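Peptidase S15/CocE/NonD (Thaumarchaeota archaeon SCGC AB-539-E09, PDB 4PF1) is a serine aminopeptidase of the S15 family with an alpha/beta hydrolase fold, probably cleaving residues from the N-terminal end of peptides. Local coordinates at residues A[139-142]-A[143-147]; A[443-446]-A[447-450]; A[509-512]-A[513-517]. All blocks are in the same frame, centred on the assembly; numbering follows the deposited sequence.

Contact 1: residues A[139-142]-A[143-147]; sequences DTID and WLVKN
The last two turns of helix 133-147, which packs against the large mixed sheet of the alpha/beta hydrolase fold, are knit by i to i+4 pairs, and Asp142 with Lys146 is the polar one. The lysine chain runs past the carbonyl of Asp142, bends at its last torsion (chi4 80°) and brings Lys146 NZ to 3.0 Å from Asp142 OD1, meeting it from above the carboxylate plane; OD2 receives a second, weak bond from the same ammonium group. OD1 is also bonded by His175 NE2, so the carboxylate links the helix to a neighbouring loop as well as to its own next turn.

On the buried side the contacts are made by methyl groups. Thr140 and Leu144 lie side by side and point the same way, CG2 of Thr140 touching CD1 of Leu144 at 3.8 Å, while the threonine hydroxyl bonds back to Asp136 O and to Gln104. Ile141 CG2 and Val145 CG1 meet more loosely, at 4.5 Å. Backbone bonds join Val145 N to Ile141 O (3.1 Å) and Leu144 N to Thr140 O (3.0 Å).

At the C-terminal end, Trp143 O takes two bonds from one residue, Asn147 N and Asn147 ND2. Asn147 ND2, 2.8 Å from Trp143 O, also sits over one face of the Trp143 indole, near its rim. Ile141 and Val145 reach Val155 of strand 154-160, and Trp143 and Leu144 touch Ile51 of strand 46-54. With these residues turned to the sheet and Asp142 and Lys146 on another side, the helix is amphipathic, as are the helices that flank an alpha/beta hydrolase sheet.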
ATOM      1  N   ASP A 139     -11.167  16.595 -45.470  1.00 17.13           N
ATOM      2  CA  ASP A 139     -10.736  17.998 -45.497  1.00 16.75           C
ATOM      3  C   ASP A 139      -9.531  18.223 -44.568  1.00 20.37           C
ATOM      4  O   ASP A 139      -8.677  19.059 -44.871  1.00 20.29           O
ATOM      5  CB  ASP A 139     -11.901  18.933 -45.126  1.00 18.28           C
ATOM      6  CG  ASP A 139     -13.128  18.789 -46.017  1.00 22.52           C
ATOM      7  OD1 ASP A 139     -12.978  18.320 -47.169  1.00 22.00           O
ATOM      8  OD2 ASP A 139     -14.237  19.135 -45.556  1.00 26.44           O
ATOM      9  N   THR A 140      -9.447  17.448 -43.465  1.00 15.81           N
ATOM     10  CA  THR A 140      -8.337  17.506 -42.508  1.00 15.37           C
ATOM     11  C   THR A 140      -7.062  16.903 -43.130  1.00 18.41           C
ATOM     12  O   THR A 140      -6.011  17.543 -43.080  1.00 17.97           O
ATOM     13  CB  THR A 140      -8.722  16.803 -41.187  1.00 19.34           C
ATOM     14  OG1 THR A 140      -9.789  17.528 -40.575  1.00 17.10           O
ATOM     15  CG2 THR A 140      -7.551  16.694 -40.208  1.00 18.18           C
ATOM     16  N   ILE A 141      -7.159  15.683 -43.719  1.00 14.78           N
ATOM     17  CA  ILE A 141      -6.010  14.994 -44.332  1.00 14.72           C
ATOM     18  C   ILE A 141      -5.457  15.824 -45.508  1.00 18.55           C
ATOM     19  O   ILE A 141      -4.236  15.949 -45.639  1.00 18.08           O
ATOM     20  CB  ILE A 141      -6.353  13.530 -44.758  1.00 17.90           C
ATOM     21  CG1 ILE A 141      -6.685  12.654 -43.523  1.00 18.08           C
ATOM     22  CG2 ILE A 141      -5.204  12.905 -45.573  1.00 19.10           C
ATOM     23  CD1 ILE A 141      -7.241  11.238 -43.847  1.00 24.93           C
ATOM     24  N   ASP A 142      -6.353  16.413 -46.328  1.00 15.82           N
ATOM     25  CA  ASP A 142      -5.984  17.241 -47.482  1.00 16.03           C
ATOM     26  C   ASP A 142      -5.167  18.456 -47.057  1.00 21.18           C
ATOM     27  O   ASP A 142      -4.161  18.762 -47.696  1.00 21.18           O
ATOM     28  CB  ASP A 142      -7.226  17.684 -48.263  1.00 17.70           C
ATOM     29  CG  ASP A 142      -6.914  18.096 -49.688  1.00 22.98           C
ATOM     30  OD1 ASP A 142      -6.566  17.204 -50.503  1.00 21.61           O
ATOM     31  OD2 ASP A 142      -7.008  19.304 -49.989  1.00 26.06           O
ATOM     32  N   TRP A 143      -5.585  19.137 -45.969  1.00 18.37           N
ATOM     33  CA  TRP A 143      -4.858  20.288 -45.435  1.00 18.39           C
ATOM     34  C   TRP A 143      -3.494  19.857 -44.878  1.00 21.05           C
ATOM     35  O   TRP A 143      -2.496  20.522 -45.144  1.00 20.87           O
ATOM     36  CB  TRP A 143      -5.675  20.996 -44.343  1.00 17.00           C
ATOM     37  CG  TRP A 143      -5.095  22.317 -43.921  1.00 18.22           C
ATOM     38  CD1 TRP A 143      -5.446  23.551 -44.383  1.00 21.63           C
ATOM     39  CD2 TRP A 143      -4.038  22.530 -42.971  1.00 17.77           C
ATOM     40  NE1 TRP A 143      -4.682  24.520 -43.775  1.00 21.16           N
ATOM     41  CE2 TRP A 143      -3.801  23.920 -42.912  1.00 22.18           C
ATOM     42  CE3 TRP A 143      -3.257  21.676 -42.170  1.00 18.54           C
ATOM     43  CZ2 TRP A 143      -2.831  24.480 -42.071  1.00 21.56           C
ATOM     44  CZ3 TRP A 143      -2.286  22.230 -41.350  1.00 20.07           C
ATOM     45  CH2 TRP A 143      -2.077  23.614 -41.309  1.00 21.16           C
ATOM     46  N   LEU A 144      -3.463  18.764 -44.085  1.00 16.67           N
ATOM     47  CA  LEU A 144      -2.250  18.257 -43.435  1.00 16.15           C
ATOM     48  C   LEU A 144      -1.131  17.929 -44.436  1.00 21.25           C
ATOM     49  O   LEU A 144      -0.023  18.436 -44.276  1.00 21.57           O
ATOM     50  CB  LEU A 144      -2.557  17.021 -42.568  1.00 15.46           C
ATOM     51  CG  LEU A 144      -3.296  17.272 -41.245  1.00 19.35           C
ATOM     52  CD1 LEU A 144      -3.842  15.974 -40.676  1.00 18.92           C
ATOM     53  CD2 LEU A 144      -2.401  17.967 -40.224  1.00 21.29           C
ATOM     54  N   VAL A 145      -1.420  17.110 -45.476  1.00 17.58           N
ATOM     55  CA  VAL A 145      -0.414  16.701 -46.472  1.00 17.58           C
ATOM     56  C   VAL A 145       0.044  17.887 -47.363  1.00 21.95           C
ATOM     57  O   VAL A 145       1.140  17.832 -47.923  1.00 21.65           O
ATOM     58  CB  VAL A 145      -0.864  15.488 -47.337  1.00 21.45           C
ATOM     59  CG1 VAL A 145      -1.042  14.239 -46.482  1.00 20.69           C
ATOM     60  CG2 VAL A 145      -2.133  15.795 -48.141  1.00 21.45           C
ATOM     61  N   LYS A 146      -0.788  18.948 -47.476  1.00 18.84           N
ATOM     62  CA  LYS A 146      -0.470  20.135 -48.278  1.00 19.30           C
ATOM     63  C   LYS A 146       0.274  21.209 -47.476  1.00 24.04           C
ATOM     64  O   LYS A 146       1.008  21.997 -48.072  1.00 24.05           O
ATOM     65  CB  LYS A 146      -1.753  20.755 -48.864  1.00 21.78           C
ATOM     66  CG  LYS A 146      -2.260  20.085 -50.134  1.00 29.14           C
ATOM     67  CD  LYS A 146      -3.611  20.663 -50.543  1.00 36.87           C
ATOM     68  CE  LYS A 146      -4.023  20.268 -51.941  1.00 48.23           C
ATOM     69  NZ  LYS A 146      -4.603  18.902 -51.987  1.00 55.90           N
ATOM     70  N   ASN A 147       0.064  21.273 -46.143  1.00 21.26           N
ATOM     71  CA  ASN A 147       0.643  22.352 -45.334  1.00 21.62           C
ATOM     72  C   ASN A 147       1.737  21.911 -44.349  1.00 26.04           C
ATOM     73  O   ASN A 147       2.368  22.776 -43.735  1.00 25.13           O
ATOM     74  CB  ASN A 147      -0.454  23.111 -44.598  1.00 21.43           C
ATOM     75  CG  ASN A 147      -1.382  23.828 -45.541  1.00 37.52           C
ATOM     76  OD1 ASN A 147      -1.134  24.965 -45.945  1.00 34.91           O
ATOM     77  ND2 ASN A 147      -2.433  23.146 -45.974  1.00 24.09           N
TER

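Contact 2: residues A[443-446]-A[447-450]; sequences TIPS and YAAE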
ATOM      1  N   THR A 443     -20.586   0.962  -4.813  1.00 13.58           N
ATOM      2  CA  THR A 443     -20.344   1.103  -6.253  1.00 13.80           C
ATOM      3  C   THR A 443     -20.126   2.586  -6.549  1.00 18.26           C
ATOM      4  O   THR A 443     -20.910   3.431  -6.102  1.00 17.25           O
ATOM      5  CB  THR A 443     -21.470   0.489  -7.101  1.00 21.62           C
ATOM      6  OG1 THR A 443     -22.698   1.163  -6.827  1.00 22.73           O
ATOM      7  CG2 THR A 443     -21.618  -1.019  -6.885  1.00 20.65           C
ATOM      8  N   ILE A 444     -19.035   2.906  -7.252  1.00 15.34           N
ATOM      9  CA  ILE A 444     -18.675   4.296  -7.555  1.00 15.64           C
ATOM     10  C   ILE A 444     -18.561   4.510  -9.080  1.00 20.10           C
ATOM     11  O   ILE A 444     -18.411   3.528  -9.815  1.00 19.54           O
ATOM     12  CB  ILE A 444     -17.368   4.705  -6.801  1.00 18.76           C
ATOM     13  CG1 ILE A 444     -16.162   3.814  -7.206  1.00 18.95           C
ATOM     14  CG2 ILE A 444     -17.594   4.718  -5.278  1.00 19.23           C
ATOM     15  CD1 ILE A 444     -14.801   4.299  -6.701  1.00 25.63           C
ATOM     16  N   PRO A 445     -18.634   5.773  -9.587  1.00 17.11           N
ATOM     17  CA  PRO A 445     -18.530   5.981 -11.039  1.00 16.76           C
ATOM     18  C   PRO A 445     -17.151   5.611 -11.596  1.00 20.30           C
ATOM     19  O   PRO A 445     -16.157   5.602 -10.862  1.00 18.83           O
ATOM     20  CB  PRO A 445     -18.812   7.480 -11.206  1.00 18.87           C
ATOM     21  CG  PRO A 445     -19.446   7.916  -9.928  1.00 23.50           C
ATOM     22  CD  PRO A 445     -18.827   7.057  -8.883  1.00 19.15           C
ATOM     23  N   SER A 446     -17.107   5.313 -12.905  1.00 18.05           N
ATOM     24  CA  SER A 446     -15.915   4.898 -13.652  1.00 18.36           C
ATOM     25  C   SER A 446     -14.794   5.951 -13.648  1.00 24.02           C
ATOM     26  O   SER A 446     -13.619   5.586 -13.698  1.00 24.17           O
ATOM     27  CB  SER A 446     -16.294   4.572 -15.094  1.00 21.40           C
ATOM     28  OG  SER A 446     -16.820   5.707 -15.761  1.00 30.62           O
ATOM     29  N   TYR A 447     -15.158   7.245 -13.622  1.00 21.54           N
ATOM     30  CA  TYR A 447     -14.202   8.360 -13.650  1.00 21.85           C
ATOM     31  C   TYR A 447     -13.610   8.679 -12.264  1.00 26.70           C
ATOM     32  O   TYR A 447     -12.595   9.376 -12.200  1.00 26.74           O
ATOM     33  CB  TYR A 447     -14.847   9.625 -14.247  1.00 23.40           C
ATOM     34  CG  TYR A 447     -16.196   9.977 -13.657  1.00 25.29           C
ATOM     35  CD1 TYR A 447     -16.294  10.657 -12.445  1.00 27.52           C
ATOM     36  CD2 TYR A 447     -17.373   9.680 -14.335  1.00 26.00           C
ATOM     37  CE1 TYR A 447     -17.534  10.987 -11.899  1.00 28.41           C
ATOM     38  CE2 TYR A 447     -18.618  10.021 -13.808  1.00 27.07           C
ATOM     39  CZ  TYR A 447     -18.694  10.678 -12.590  1.00 34.80           C
ATOM     40  OH  TYR A 447     -19.917  10.993 -12.051  1.00 36.73           O
ATOM     41  N   ALA A 448     -14.236   8.179 -11.159  1.00 23.29           N
ATOM     42  CA  ALA A 448     -13.752   8.411  -9.786  1.00 23.85           C
ATOM     43  C   ALA A 448     -12.257   8.067  -9.651  1.00 28.26           C
ATOM     44  O   ALA A 448     -11.775   7.151 -10.316  1.00 28.01           O
ATOM     45  CB  ALA A 448     -14.571   7.605  -8.789  1.00 24.63           C
ATOM     46  N   ALA A 449     -11.528   8.833  -8.823  1.00 25.41           N
ATOM     47  CA  ALA A 449     -10.074   8.704  -8.633  1.00 25.38           C
ATOM     48  C   ALA A 449      -9.623   7.295  -8.177  1.00 28.00           C
ATOM     49  O   ALA A 449      -8.569   6.823  -8.619  1.00 27.99           O
ATOM     50  CB  ALA A 449      -9.585   9.747  -7.639  1.00 26.57           C
ATOM     51  N   GLU A 450     -10.424   6.653  -7.313  0.50 23.57           N
ATOM     52  CA  GLU A 450     -10.159   5.342  -6.718  0.50 22.77           C
ATOM     53  C   GLU A 450     -10.974   4.211  -7.412  0.50 25.80           C
ATOM     54  O   GLU A 450     -11.068   3.103  -6.872  0.50 25.41           O
ATOM     55  CB  GLU A 450     -10.456   5.394  -5.195  0.50 24.16           C
ATOM     56  CG  GLU A 450     -11.919   5.643  -4.816  0.50 31.80           C
ATOM     57  CD  GLU A 450     -12.451   7.070  -4.853  0.50 41.95           C
ATOM     58  OE1 GLU A 450     -11.936   7.893  -5.643  0.50 28.30           O
ATOM     59  OE2 GLU A 450     -13.437   7.343  -4.131  0.50 31.28           O
TER
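Ile444 reaches forward past a type I beta turn, Pro445 to Ala448, in the long loop between strand 425-430 and helix 462-465, within the C-terminal non-catalytic domain. Its CG1 lies between the backbone N and the carbonyl carbon (chi1 60°), and the extended chain beyond carries CD1 across to the far arm of the loop. There Ile444 CD1 meets Ala448 CB at 3.9 Å. It also touches CG of Glu450 in one of the two modelled conformers of that residue. In the same conformer OE2 of Glu450 is bonded to Tyr229 OH, whose side chain Ile444 touches too; this joins the loop to the segment leading into helix 231-238. The glutamate also packs on Lys520 of the second subunit.

Pro445 opens the turn. Pro445 O accepts the closing bond from Ala448 N at 3.2 Å, and Ala448 CB is tucked against that same oxygen. The pyrrolidine ring has a different mate: CB and CG lean on the phenol of Tyr447, CG approaching its hydroxyl end.

Ser446 takes the second position of the turn, its OG near the Tyr447 backbone N without a bond to it. Tyr447, at the third position, folds its ring back over the proline, so that the aromatic face and the pyrrolidine cover one another on the outside of the turn. The resulting CH-pi contact places Pro445 CB 3.7 Å from the centroid of the Tyr447 ring, 20° off the normal and displaced toward the rim.

Contact 3: residues A[509-512]-A[513-517]; sequences DVWP and DEVPE
Trp511 presents the benzo edge of its indole to Val515, and the valine answers with both methyls. Val515 CG1 lies in the plane of the ring at that edge, 4.0 Å from Trp511 CE3 and also close to CZ3; CG2 sits at the same edge, near the ring plane too, and touches CE3. The two side chains cross at a slant. With CG1 anti to the backbone N (chi1 -178°), the valine fork opens toward the tryptophan, and CG2 also packs on the intervening proline. Pro512 meets that methyl at about a right angle: Pro512 CD is 3.9 Å from Val515 CG2, and Pro512 O is 3.7 Å from Val515 CG2.

The chain here leaves the end of strand 502-510, in an antiparallel four-stranded sheet of the C-terminal non-catalytic domain, and turns into the connection to strand 525-534. The other end of the indole is fixed by a bond from NE1 to Gln526 OE1 on that next strand, and Tyr524 and His570 meet the ring at inclined angles. An alanine in place of Val515 would probably leave a gap along the benzo edge of Trp511 and take away the methyl that packs on Pro512 CD.

On the polar side, Asp513 is tied back by a water that donates to Trp511 O at 2.9 Å and to Asp513 OD1 at 2.8 Å, bridging the two residues around Pro512. The other carboxylate oxygen, OD2, forms a salt bridge with Arg237 of the second subunit, and Glu514 OE1 is hydrogen-bonded to Ser80 of the third subunit.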
ATOM      1  N   ASP A 509     -14.316 -19.116 -14.400  1.00 11.17           N
ATOM      2  CA  ASP A 509     -13.251 -20.068 -14.162  1.00 10.83           C
ATOM      3  C   ASP A 509     -13.021 -20.098 -12.656  1.00 14.72           C
ATOM      4  O   ASP A 509     -12.554 -19.107 -12.091  1.00 14.21           O
ATOM      5  CB  ASP A 509     -11.964 -19.688 -14.931  1.00 11.92           C
ATOM      6  CG  ASP A 509     -10.789 -20.644 -14.713  1.00 14.85           C
ATOM      7  OD1 ASP A 509     -10.629 -21.144 -13.580  1.00 14.04           O
ATOM      8  OD2 ASP A 509     -10.009 -20.846 -15.658  1.00 18.71           O
ATOM      9  N   VAL A 510     -13.403 -21.199 -11.999  1.00 11.72           N
ATOM     10  CA  VAL A 510     -13.203 -21.362 -10.558  1.00 11.56           C
ATOM     11  C   VAL A 510     -11.788 -21.882 -10.331  1.00 16.27           C
ATOM     12  O   VAL A 510     -11.468 -22.998 -10.741  1.00 16.40           O
ATOM     13  CB  VAL A 510     -14.262 -22.286  -9.888  1.00 14.93           C
ATOM     14  CG1 VAL A 510     -14.117 -22.278  -8.369  1.00 14.59           C
ATOM     15  CG2 VAL A 510     -15.673 -21.892 -10.291  1.00 14.40           C
ATOM     16  N   TRP A 511     -10.943 -21.071  -9.692  1.00 13.03           N
ATOM     17  CA  TRP A 511      -9.561 -21.433  -9.396  1.00 13.48           C
ATOM     18  C   TRP A 511      -9.535 -22.581  -8.362  1.00 17.88           C
ATOM     19  O   TRP A 511     -10.520 -22.750  -7.634  1.00 18.22           O
ATOM     20  CB  TRP A 511      -8.785 -20.196  -8.907  1.00 12.18           C
ATOM     21  CG  TRP A 511      -8.424 -19.237 -10.014  1.00 13.29           C
ATOM     22  CD1 TRP A 511      -9.274 -18.667 -10.920  1.00 15.90           C
ATOM     23  CD2 TRP A 511      -7.115 -18.741 -10.325  1.00 13.38           C
ATOM     24  NE1 TRP A 511      -8.577 -17.848 -11.773  1.00 15.07           N
ATOM     25  CE2 TRP A 511      -7.248 -17.875 -11.434  1.00 16.94           C
ATOM     26  CE3 TRP A 511      -5.836 -18.939  -9.770  1.00 15.16           C
ATOM     27  CZ2 TRP A 511      -6.154 -17.203 -11.999  1.00 16.48           C
ATOM     28  CZ3 TRP A 511      -4.753 -18.273 -10.330  1.00 16.75           C
ATOM     29  CH2 TRP A 511      -4.917 -17.414 -11.427  1.00 17.14           C
ATOM     30  N   PRO A 512      -8.467 -23.424  -8.314  1.00 13.38           N
ATOM     31  CA  PRO A 512      -8.461 -24.542  -7.346  1.00 13.11           C
ATOM     32  C   PRO A 512      -8.580 -24.083  -5.892  1.00 16.31           C
ATOM     33  O   PRO A 512      -8.350 -22.905  -5.593  1.00 14.79           O
ATOM     34  CB  PRO A 512      -7.109 -25.226  -7.598  1.00 15.13           C
ATOM     35  CG  PRO A 512      -6.710 -24.803  -8.970  1.00 19.71           C
ATOM     36  CD  PRO A 512      -7.231 -23.410  -9.123  1.00 14.92           C
ATOM     37  N   ASP A 513      -8.962 -25.025  -4.988  1.00 14.03           N
ATOM     38  CA  ASP A 513      -9.133 -24.793  -3.544  1.00 14.29           C
ATOM     39  C   ASP A 513      -7.901 -24.109  -2.949  1.00 18.17           C
ATOM     40  O   ASP A 513      -8.035 -23.169  -2.162  1.00 16.85           O
ATOM     41  CB  ASP A 513      -9.413 -26.119  -2.812  1.00 16.47           C
ATOM     42  CG  ASP A 513     -10.720 -26.798  -3.196  1.00 25.62           C
ATOM     43  OD1 ASP A 513     -11.545 -26.157  -3.899  1.00 24.67           O
ATOM     44  OD2 ASP A 513     -10.932 -27.953  -2.774  1.00 31.79           O
ATOM     45  N   GLU A 514      -6.704 -24.571  -3.356  1.00 15.63           N
ATOM     46  CA  GLU A 514      -5.417 -24.001  -2.970  1.00 15.92           C
ATOM     47  C   GLU A 514      -4.588 -23.736  -4.228  1.00 20.23           C
ATOM     48  O   GLU A 514      -4.580 -24.562  -5.145  1.00 19.48           O
ATOM     49  CB  GLU A 514      -4.671 -24.918  -1.989  1.00 17.95           C
ATOM     50  CG  GLU A 514      -5.258 -24.886  -0.586  1.00 26.44           C
ATOM     51  CD  GLU A 514      -4.423 -25.568   0.481  1.00 41.03           C
ATOM     52  OE1 GLU A 514      -4.190 -26.791   0.361  1.00 19.87           O
ATOM     53  OE2 GLU A 514      -4.052 -24.890   1.466  1.00 39.26           O
ATOM     54  N   VAL A 515      -3.956 -22.551  -4.302  1.00 17.20           N
ATOM     55  CA  VAL A 515      -3.165 -22.129  -5.464  1.00 16.89           C
ATOM     56  C   VAL A 515      -1.703 -21.860  -5.010  1.00 21.17           C
ATOM     57  O   VAL A 515      -1.438 -20.821  -4.404  1.00 20.29           O
ATOM     58  CB  VAL A 515      -3.812 -20.889  -6.171  1.00 19.89           C
ATOM     59  CG1 VAL A 515      -3.015 -20.465  -7.404  1.00 19.55           C
ATOM     60  CG2 VAL A 515      -5.273 -21.156  -6.542  1.00 19.29           C
ATOM     61  N   PRO A 516      -0.744 -22.788  -5.276  1.00 18.39           N
ATOM     62  CA  PRO A 516       0.643 -22.572  -4.800  1.00 18.62           C
ATOM     63  C   PRO A 516       1.345 -21.339  -5.392  1.00 23.22           C
ATOM     64  O   PRO A 516       2.221 -20.779  -4.733  1.00 23.10           O
ATOM     65  CB  PRO A 516       1.371 -23.864  -5.192  1.00 20.73           C
ATOM     66  CG  PRO A 516       0.519 -24.503  -6.233  1.00 25.03           C
ATOM     67  CD  PRO A 516      -0.892 -24.102  -5.941  1.00 20.22           C
ATOM     68  N   GLU A 517       0.966 -20.922  -6.618  1.00 19.94           N
ATOM     69  CA  GLU A 517       1.548 -19.758  -7.307  1.00 20.15           C
ATOM     70  C   GLU A 517       1.090 -18.432  -6.670  1.00 24.66           C
ATOM     71  O   GLU A 517       1.825 -17.445  -6.718  1.00 24.87           O
ATOM     72  CB  GLU A 517       1.186 -19.769  -8.809  1.00 21.46           C
ATOM     73  CG  GLU A 517       1.666 -21.007  -9.562  1.00 34.72           C
ATOM     74  CD  GLU A 517       0.742 -22.217  -9.538  1.00 56.47           C
ATOM     75  OE1 GLU A 517       1.113 -23.252 -10.139  1.00 52.26           O
ATOM     76  OE2 GLU A 517      -0.347 -22.136  -8.923  1.00 47.06           O
TER
HETATM   77  O   HOH W   1     -12.124 -23.898  -5.486  1.00 28.81           O

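Overall arrangement
From the N terminus, contact 1 comes first, in helix 133-147 of the hydrolase fold, where it packs on strand 154-160 and on strands 32-40 and 46-54. About 300 residues on, contact 2 closes a tight turn in the loop after strand 425-430 and ties that loop to the residues before helix 231-238. Contact 3 rounds the exit of strand 502-510 and links it with strand 525-534. The three are in series, none nested in or crossing another. Centres of contacts 1 and 3 are about 56 Å apart, on opposite sides of the chain's centre. Contacts 2 and 3 also touch neighbouring subunits; contact 1 stays within its chain.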